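PDB 2D69: ribulose bisphosphate carboxylase from Pyrococcus horikoshii, which catalyses the carboxylation of ribulose 1,5-bisphosphate to two molecules of 3-phosphoglycerate, and also its oxygenation. Local coordinates for the interface of chains A and B and the interface of chains A and C. Numbering follows the deposited sequence. Chains: chain A/B/C, Ribulose bisphosphate carboxylase.

Contact 1 and contact 2 lie about 16 Å apart, measured between the centres of their C-alpha atoms. They share no residue, but one stretch of chain A serves both. A:Pro62 and A:Ala65 face chain B in contact 1. A:Met64 and A:Arg67, the latter in the 3-10 helix 66-68, face chain C in contact 2. Contact 1 is apolar and includes the catalytic B:Lys160. Contact 2 is largely polar and adds the 3-10 helix 90-92. Each interface is two-fold symmetric. The enzyme is octameric here, so contact 2 may join dimers built around contact 1.

Contact 1: the interface of chains A and B. Residues chain A 55, 57, 59-62, 65; chain B 160-161, 163-165.
A:Pro62 lies on the indole face of B:Trp165, while B:Pro161 lies against the indole of A:Trp55. This is part of the RuBisCO large-chain dimer, in which the N-terminal domain of one subunit meets the catalytic alpha/beta barrel of the other near its active site. B:Lys160, the predicted proton acceptor, belongs to the patch.

The tight part centres on two prolines. A:Pro62 CG sits over the middle of B:Trp165, 3.6 Å from the centroid of its six-membered ring, in a CH-pi contact. A:Pro62 CB touches B:Trp165 CA at 3.6 Å. The B:Trp165 indole leaves the backbone with CG anti to the carbonyl carbon (chi1 -53°), which turns its face to A:Pro62. Its rotation is fixed by the ring N-H, as B:Trp165 NE1 donates to B:Pro161 O at 2.8 Å from above the carbonyl plane. An alanine here would probably leave A:Pro62 without the face it rests on, open a gap between the chains, and deprive B:Pro161 O of its donor.

B:Pro161 follows a cis peptide bond. B:Pro161 CB approaches A:Trp55 NE1 at 3.4 Å, and its CG lies toward the rim of the same indole face. The B:Pro161 and A:Pro62 rings meet tip to tip, with B:Pro161 CD 3.8 Å from A:Pro62 CD. Beside them, A:Trp55 CB packs on B:Lys160 CB at 3.7 Å, at the base of the lysine chain.

The looser side holds A:Thr57, A:Trp59 and A:Lys60, which bury little surface. A:Trp59 crosses B:Trp165 at about a right angle, with A:Trp59 CD1 4.1 Å from B:Trp165 CH2. A:Thr57 OG1 is engaged within its own chain, accepting from A:Trp59 N.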
ATOM      1  N   TRP A  55     -34.772 -36.543   6.566  1.00 25.38           N
ATOM      2  CA  TRP A  55     -35.810 -35.539   6.406  1.00 24.94           C
ATOM      3  C   TRP A  55     -37.072 -36.117   5.782  1.00 23.83           C
ATOM      4  O   TRP A  55     -37.072 -37.194   5.185  1.00 22.26           O
ATOM      5  CB  TRP A  55     -35.303 -34.412   5.498  1.00 25.89           C
ATOM      6  CG  TRP A  55     -34.324 -34.908   4.492  1.00 27.88           C
ATOM      7  CD1 TRP A  55     -32.936 -34.921   4.593  1.00 32.02           C
ATOM      8  CD2 TRP A  55     -34.623 -35.476   3.230  1.00 29.20           C
ATOM      9  NE1 TRP A  55     -32.382 -35.474   3.458  1.00 29.02           N
ATOM     10  CE2 TRP A  55     -33.393 -35.833   2.614  1.00 31.52           C
ATOM     11  CE3 TRP A  55     -35.796 -35.764   2.566  1.00 31.14           C
ATOM     12  CZ2 TRP A  55     -33.332 -36.432   1.379  1.00 32.30           C
ATOM     13  CZ3 TRP A  55     -35.727 -36.361   1.362  1.00 31.21           C
ATOM     14  CH2 TRP A  55     -34.504 -36.672   0.764  1.00 32.66           C
ATOM     15  N   THR A  57     -40.054 -34.008   3.559  1.00 19.56           N
ATOM     16  CA  THR A  57     -40.460 -32.727   3.004  1.00 18.17           C
ATOM     17  C   THR A  57     -41.128 -32.831   1.644  1.00 17.53           C
ATOM     18  O   THR A  57     -40.717 -33.631   0.798  1.00 17.77           O
ATOM     19  CB  THR A  57     -39.273 -31.758   2.940  1.00 18.23           C
ATOM     20  OG1 THR A  57     -39.729 -30.471   2.501  1.00 15.88           O
ATOM     21  CG2 THR A  57     -38.204 -32.186   1.884  1.00 17.53           C
ATOM     22  N   TRP A  59     -40.862 -30.263  -0.298  1.00 13.96           N
ATOM     23  CA  TRP A  59     -40.001 -29.374  -1.115  1.00 15.02           C
ATOM     24  C   TRP A  59     -39.123 -30.178  -2.047  1.00 15.48           C
ATOM     25  O   TRP A  59     -38.608 -31.214  -1.667  1.00 15.20           O
ATOM     26  CB  TRP A  59     -39.107 -28.447  -0.246  1.00 14.24           C
ATOM     27  CG  TRP A  59     -38.606 -27.265  -1.043  1.00 14.07           C
ATOM     28  CD1 TRP A  59     -37.358 -27.048  -1.535  1.00 15.91           C
ATOM     29  CD2 TRP A  59     -39.407 -26.174  -1.479  1.00 15.36           C
ATOM     30  NE1 TRP A  59     -37.329 -25.874  -2.259  1.00 15.23           N
ATOM     31  CE2 TRP A  59     -38.591 -25.328  -2.241  1.00 17.38           C
ATOM     32  CE3 TRP A  59     -40.786 -25.836  -1.313  1.00 15.79           C
ATOM     33  CZ2 TRP A  59     -39.071 -24.168  -2.825  1.00 17.18           C
ATOM     34  CZ3 TRP A  59     -41.249 -24.694  -1.873  1.00 16.42           C
ATOM     35  CH2 TRP A  59     -40.401 -23.877  -2.642  1.00 19.73           C
ATOM     36  N   LYS A  60     -38.931 -29.666  -3.256  1.00 17.58           N
ATOM     37  CA  LYS A  60     -38.043 -30.304  -4.218  1.00 19.16           C
ATOM     38  C   LYS A  60     -36.624 -30.459  -3.673  1.00 20.13           C
ATOM     39  O   LYS A  60     -35.963 -29.482  -3.236  1.00 21.61           O
ATOM     40  CB  LYS A  60     -38.030 -29.562  -5.576  1.00 20.41           C
ATOM     41  CG  LYS A  60     -37.032 -30.145  -6.632  1.00 23.10           C
ATOM     42  CD  LYS A  60     -37.201 -29.544  -8.048  1.00 27.89           C
ATOM     43  CE  LYS A  60     -36.457 -30.405  -9.110  1.00 30.89           C
ATOM     44  NZ  LYS A  60     -36.792 -29.945 -10.526  1.00 34.09           N
ATOM     45  N   LEU A  61     -36.132 -31.686  -3.755  1.00 20.23           N
ATOM     46  CA  LEU A  61     -34.761 -32.002  -3.398  1.00 20.43           C
ATOM     47  C   LEU A  61     -33.792 -31.319  -4.317  1.00 20.12           C
ATOM     48  O   LEU A  61     -33.994 -31.308  -5.515  1.00 20.33           O
ATOM     49  CB  LEU A  61     -34.489 -33.505  -3.518  1.00 20.70           C
ATOM     50  CG  LEU A  61     -35.297 -34.373  -2.576  1.00 22.47           C
ATOM     51  CD1 LEU A  61     -34.790 -35.794  -2.686  1.00 24.87           C
ATOM     52  CD2 LEU A  61     -35.293 -33.886  -1.095  1.00 22.63           C
ATOM     53  N   PRO A  62     -32.725 -30.787  -3.757  1.00 19.46           N
ATOM     54  CA  PRO A  62     -31.637 -30.228  -4.561  1.00 19.82           C
ATOM     55  C   PRO A  62     -30.935 -31.356  -5.315  1.00 20.41           C
ATOM     56  O   PRO A  62     -30.681 -32.452  -4.767  1.00 19.20           O
ATOM     57  CB  PRO A  62     -30.701 -29.611  -3.529  1.00 19.38           C
ATOM     58  CG  PRO A  62     -31.104 -30.149  -2.223  1.00 20.18           C
ATOM     59  CD  PRO A  62     -32.467 -30.692  -2.318  1.00 18.81           C
ATOM     60  N   ALA A  65     -28.193 -33.574  -3.921  1.00 20.35           N
ATOM     61  CA  ALA A  65     -28.432 -34.269  -2.649  1.00 21.38           C
ATOM     62  C   ALA A  65     -28.193 -35.787  -2.754  1.00 22.10           C
ATOM     63  O   ALA A  65     -27.494 -36.367  -1.929  1.00 21.51           O
ATOM     64  CB  ALA A  65     -29.864 -34.001  -2.127  1.00 22.53           C
TER
ATOM     65  N   LYS B 160     -33.473 -28.672   4.999  1.00 19.15           N
ATOM     66  CA  LYS B 160     -33.335 -30.107   4.850  1.00 20.20           C
ATOM     67  C   LYS B 160     -33.644 -30.428   3.411  1.00 19.96           C
ATOM     68  O   LYS B 160     -34.693 -29.969   2.889  1.00 20.26           O
ATOM     69  CB  LYS B 160     -34.333 -30.825   5.743  1.00 21.58           C
ATOM     70  CG  LYS B 160     -34.152 -30.516   7.250  1.00 24.55           C
ATOM     71  CD  LYS B 160     -32.957 -31.219   7.854  1.00 29.84           C
ATOM     72  CE  LYS B 160     -32.592 -30.680   9.254  1.00 33.01           C
ATOM     73  NZ  LYS B 160     -31.097 -30.521   9.411  1.00 37.77           N
ATOM     74  N   PRO B 161     -32.793 -31.206   2.730  1.00 19.06           N
ATOM     75  CA  PRO B 161     -31.598 -31.816   3.290  1.00 18.15           C
ATOM     76  C   PRO B 161     -30.603 -30.750   3.642  1.00 18.02           C
ATOM     77  O   PRO B 161     -30.780 -29.589   3.296  1.00 15.70           O
ATOM     78  CB  PRO B 161     -31.030 -32.682   2.164  1.00 18.04           C
ATOM     79  CG  PRO B 161     -31.917 -32.515   0.959  1.00 19.82           C
ATOM     80  CD  PRO B 161     -33.023 -31.573   1.313  1.00 19.94           C
ATOM     81  N   MET B 163     -27.303 -30.721   2.845  1.00 19.45           N
ATOM     82  CA  MET B 163     -26.288 -30.505   1.812  1.00 18.50           C
ATOM     83  C   MET B 163     -26.857 -30.658   0.396  1.00 18.10           C
ATOM     84  O   MET B 163     -27.854 -31.320   0.184  1.00 17.41           O
ATOM     85  CB  MET B 163     -25.104 -31.447   2.014  1.00 18.80           C
ATOM     86  CG  MET B 163     -24.376 -31.329   3.411  1.00 19.85           C
ATOM     87  SD  MET B 163     -23.135 -30.071   3.435  1.00 25.29           S
ATOM     88  CE  MET B 163     -21.738 -31.068   2.827  1.00 22.26           C
ATOM     89  N   GLY B 164     -26.230 -30.006  -0.575  1.00 16.92           N
ATOM     90  CA  GLY B 164     -26.419 -30.367  -1.971  1.00 16.18           C
ATOM     91  C   GLY B 164     -27.067 -29.302  -2.821  1.00 15.45           C
ATOM     92  O   GLY B 164     -27.066 -29.412  -4.018  1.00 14.92           O
ATOM     93  N   TRP B 165     -27.594 -28.281  -2.168  1.00 15.16           N
ATOM     94  CA  TRP B 165     -28.229 -27.118  -2.798  1.00 14.84           C
ATOM     95  C   TRP B 165     -27.314 -26.309  -3.688  1.00 14.04           C
ATOM     96  O   TRP B 165     -26.241 -25.889  -3.253  1.00 13.45           O
ATOM     97  CB  TRP B 165     -28.641 -26.151  -1.690  1.00 15.19           C
ATOM     98  CG  TRP B 165     -29.447 -26.768  -0.634  1.00 15.42           C
ATOM     99  CD1 TRP B 165     -29.029 -27.281   0.556  1.00 15.42           C
ATOM    100  CD2 TRP B 165     -30.831 -26.920  -0.677  1.00 14.58           C
ATOM    101  NE1 TRP B 165     -30.111 -27.732   1.269  1.00 16.02           N
ATOM    102  CE2 TRP B 165     -31.236 -27.523   0.532  1.00 14.75           C
ATOM    103  CE3 TRP B 165     -31.796 -26.568  -1.596  1.00 15.40           C
ATOM    104  CZ2 TRP B 165     -32.568 -27.821   0.815  1.00 12.67           C
ATOM    105  CZ3 TRP B 165     -33.087 -26.857  -1.330  1.00 13.58           C
ATOM    106  CH2 TRP B 165     -33.482 -27.485  -0.121  1.00 13.36           C
TER

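Contact 2: the interface of chains A and C. Residues chain A 64, 67, 90-91, 95; chain C 127-128, 131, 338.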
ATOM      1  N   MET A  64     -28.050 -32.194  -6.329  1.00 18.54           N
ATOM      2  CA  MET A  64     -26.852 -32.834  -5.826  1.00 18.22           C
ATOM      3  C   MET A  64     -27.013 -33.600  -4.521  1.00 18.08           C
ATOM      4  O   MET A  64     -26.067 -34.238  -4.066  1.00 17.08           O
ATOM      5  CB  MET A  64     -25.710 -31.786  -5.697  1.00 16.44           C
ATOM      6  CG  MET A  64     -25.321 -31.155  -7.017  1.00 18.21           C
ATOM      7  SD  MET A  64     -24.679 -32.377  -8.164  1.00 18.37           S
ATOM      8  CE  MET A  64     -23.113 -32.787  -7.411  1.00 18.03           C
ATOM      9  N   ARG A  67     -26.429 -37.402  -4.963  1.00 23.32           N
ATOM     10  CA  ARG A  67     -24.995 -37.620  -5.151  1.00 23.63           C
ATOM     11  C   ARG A  67     -24.120 -37.192  -3.980  1.00 22.93           C
ATOM     12  O   ARG A  67     -22.915 -37.185  -4.111  1.00 23.43           O
ATOM     13  CB  ARG A  67     -24.475 -36.908  -6.409  1.00 22.86           C
ATOM     14  CG  ARG A  67     -25.070 -37.416  -7.696  1.00 25.97           C
ATOM     15  CD  ARG A  67     -24.903 -36.439  -8.847  1.00 25.24           C
ATOM     16  NE  ARG A  67     -23.494 -36.283  -9.171  1.00 26.28           N
ATOM     17  CZ  ARG A  67     -23.026 -35.408 -10.068  1.00 26.18           C
ATOM     18  NH1 ARG A  67     -23.845 -34.609 -10.712  1.00 26.42           N
ATOM     19  NH2 ARG A  67     -21.752 -35.341 -10.326  1.00 28.95           N
ATOM     20  N   LEU A  90     -16.805 -36.959  -2.967  1.00 14.40           N
ATOM     21  CA  LEU A  90     -16.112 -35.688  -2.811  1.00 14.74           C
ATOM     22  C   LEU A  90     -16.988 -34.469  -3.059  1.00 13.54           C
ATOM     23  O   LEU A  90     -16.588 -33.374  -2.756  1.00 12.30           O
ATOM     24  CB  LEU A  90     -14.918 -35.648  -3.735  1.00 13.63           C
ATOM     25  CG  LEU A  90     -13.923 -36.757  -3.464  1.00 14.65           C
ATOM     26  CD1 LEU A  90     -12.693 -36.444  -4.245  1.00 17.05           C
ATOM     27  CD2 LEU A  90     -13.544 -36.856  -1.994  1.00 18.20           C
ATOM     28  N   THR A  91     -18.198 -34.675  -3.561  1.00 14.32           N
ATOM     29  CA  THR A  91     -19.176 -33.618  -3.645  1.00 13.84           C
ATOM     30  C   THR A  91     -19.606 -33.054  -2.273  1.00 14.62           C
ATOM     31  O   THR A  91     -20.308 -32.026  -2.204  1.00 14.70           O
ATOM     32  CB  THR A  91     -20.425 -34.156  -4.395  1.00 15.24           C
ATOM     33  OG1 THR A  91     -20.777 -35.417  -3.844  1.00 17.10           O
ATOM     34  CG2 THR A  91     -20.092 -34.521  -5.869  1.00 16.18           C
ATOM     35  N   GLU A  95     -12.808 -28.732  -1.023  1.00 15.15           N
ATOM     36  CA  GLU A  95     -11.464 -29.289  -1.175  1.00 15.24           C
ATOM     37  C   GLU A  95     -10.415 -28.314  -0.689  1.00 15.43           C
ATOM     38  O   GLU A  95     -10.525 -27.096  -0.890  1.00 15.10           O
ATOM     39  CB  GLU A  95     -11.246 -29.763  -2.629  1.00 14.70           C
ATOM     40  CG  GLU A  95     -12.028 -31.056  -2.895  1.00 17.86           C
ATOM     41  CD  GLU A  95     -11.830 -31.698  -4.255  1.00 20.35           C
ATOM     42  OE1 GLU A  95     -11.135 -31.104  -5.178  1.00 17.32           O
ATOM     43  OE2 GLU A  95     -12.349 -32.842  -4.368  1.00 15.60           O
TER
ATOM     44  N   TYR C 127     -15.655 -34.917 -13.182  1.00 12.03           N
ATOM     45  CA  TYR C 127     -16.131 -33.997 -12.138  1.00 12.16           C
ATOM     46  C   TYR C 127     -14.967 -33.360 -11.343  1.00 11.26           C
ATOM     47  O   TYR C 127     -14.924 -32.168 -11.141  1.00 10.96           O
ATOM     48  CB  TYR C 127     -17.052 -34.727 -11.175  1.00 11.67           C
ATOM     49  CG  TYR C 127     -17.736 -33.770 -10.251  1.00 13.66           C
ATOM     50  CD1 TYR C 127     -18.855 -33.088 -10.658  1.00 13.88           C
ATOM     51  CD2 TYR C 127     -17.192 -33.458  -8.998  1.00 14.06           C
ATOM     52  CE1 TYR C 127     -19.469 -32.146  -9.807  1.00 15.75           C
ATOM     53  CE2 TYR C 127     -17.770 -32.516  -8.166  1.00 11.83           C
ATOM     54  CZ  TYR C 127     -18.935 -31.877  -8.571  1.00 14.93           C
ATOM     55  OH  TYR C 127     -19.560 -30.936  -7.764  1.00 13.23           O
ATOM     56  N   GLU C 128     -13.993 -34.151 -10.963  1.00 10.79           N
ATOM     57  CA  GLU C 128     -12.868 -33.645 -10.192  1.00 11.35           C
ATOM     58  C   GLU C 128     -11.982 -32.717 -10.967  1.00 12.32           C
ATOM     59  O   GLU C 128     -11.200 -32.008 -10.354  1.00 12.47           O
ATOM     60  CB  GLU C 128     -12.040 -34.769  -9.605  1.00 11.66           C
ATOM     61  CG  GLU C 128     -12.719 -35.448  -8.441  1.00 10.55           C
ATOM     62  CD  GLU C 128     -13.101 -34.479  -7.302  1.00 13.32           C
ATOM     63  OE1 GLU C 128     -14.317 -34.420  -6.893  1.00 10.01           O
ATOM     64  OE2 GLU C 128     -12.182 -33.823  -6.798  1.00 11.74           O
ATOM     65  N   ARG C 131     -14.729 -29.262 -11.511  1.00  8.69           N
ATOM     66  CA  ARG C 131     -15.126 -28.592 -10.293  1.00  9.31           C
ATOM     67  C   ARG C 131     -14.189 -27.442  -9.955  1.00 10.36           C
ATOM     68  O   ARG C 131     -14.554 -26.591  -9.168  1.00  9.31           O
ATOM     69  CB  ARG C 131     -15.234 -29.569  -9.104  1.00  8.42           C
ATOM     70  CG  ARG C 131     -13.903 -30.156  -8.602  1.00  9.47           C
ATOM     71  CD  ARG C 131     -14.033 -31.104  -7.447  1.00 10.79           C
ATOM     72  NE  ARG C 131     -14.521 -30.449  -6.235  1.00  9.61           N
ATOM     73  CZ  ARG C 131     -15.113 -31.053  -5.223  1.00 12.91           C
ATOM     74  NH1 ARG C 131     -15.346 -32.336  -5.229  1.00 13.20           N
ATOM     75  NH2 ARG C 131     -15.534 -30.340  -4.205  1.00 10.34           N
ATOM     76  N   GLU C 338     -23.306 -29.860 -14.967  1.00 13.81           N
ATOM     77  CA  GLU C 338     -22.948 -29.770 -13.539  1.00 13.84           C
ATOM     78  C   GLU C 338     -23.255 -28.352 -13.042  1.00 14.72           C
ATOM     79  O   GLU C 338     -24.371 -27.865 -13.238  1.00 13.64           O
ATOM     80  CB  GLU C 338     -21.469 -30.186 -13.298  1.00 15.17           C
ATOM     81  CG  GLU C 338     -21.084 -31.582 -13.774  1.00 15.76           C
ATOM     82  CD  GLU C 338     -21.764 -32.709 -12.997  1.00 19.58           C
ATOM     83  OE1 GLU C 338     -22.653 -32.456 -12.144  1.00 20.39           O
ATOM     84  OE2 GLU C 338     -21.397 -33.863 -13.250  1.00 22.24           O
TER
HETATM   85  O   HOH W   1     -14.426 -27.362  -3.484  1.00 19.40           O
HETATM   86  O   HOH W   2      -9.932 -32.490  -7.385  1.00 24.04           O
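A:Arg67 bends at chi3 (65°), and this brings its guanidinium end-on to the carboxylate of C:Glu338. C:Arg131 starts with CG between its backbone N and carbonyl carbon (chi1 69°), and its guanidinium ends between A:Leu90 and A:Glu95. These are two charged clusters between RuBisCO large chains, probably a dimer-dimer contact of the octamer.

A:Arg67 grips C:Glu338 with two nitrogens. A:Arg67 NH1 donates to C:Glu338 OE1 at 2.8 Å, on the syn lone pair and nearly in the guanidinium plane, and forms a salt bridge. A:Arg67 NH2 donates to C:Glu338 OE2 at 3.3 Å, a longer bond that meets the carboxylate out of its plane. A:Met64 CE caps one face of the A:Arg67 guanidinium.

Between the clusters, C:Tyr127 packs across A:Thr91, with C:Tyr127 CE2 3.8 Å from the methyl A:Thr91 CG2. A:Thr91 OG1 turns the other way and donates to A:Arg67 O, tying the two chain A segments together.

C:Arg131 NH1 makes a nearly straight bond to A:Leu90 O at 3.0 Å. The carbonyl oxygen lies in the guanidinium plane, but the donor stands well above the carbonyl plane. Within chain C, C:Arg131 NH1 also donates to the syn lone pair of C:Glu128 OE1 at 2.9 Å, which steadies the arginine. The carboxylate of A:Glu95 stacks on one guanidinium face, the planes 18° apart, and forms a salt bridge without a directed N-H bond. A:Glu95 OE2 lies 2.6 Å from C:Glu128 OE2. This is too close for two charged carboxylates; a shared proton is possible, but the structure alone does not show it. Water 2 joins A:Glu95 OE1 to C:Glu128 OE2, and water 1 links A:Glu95 N to C:Arg131 NH2.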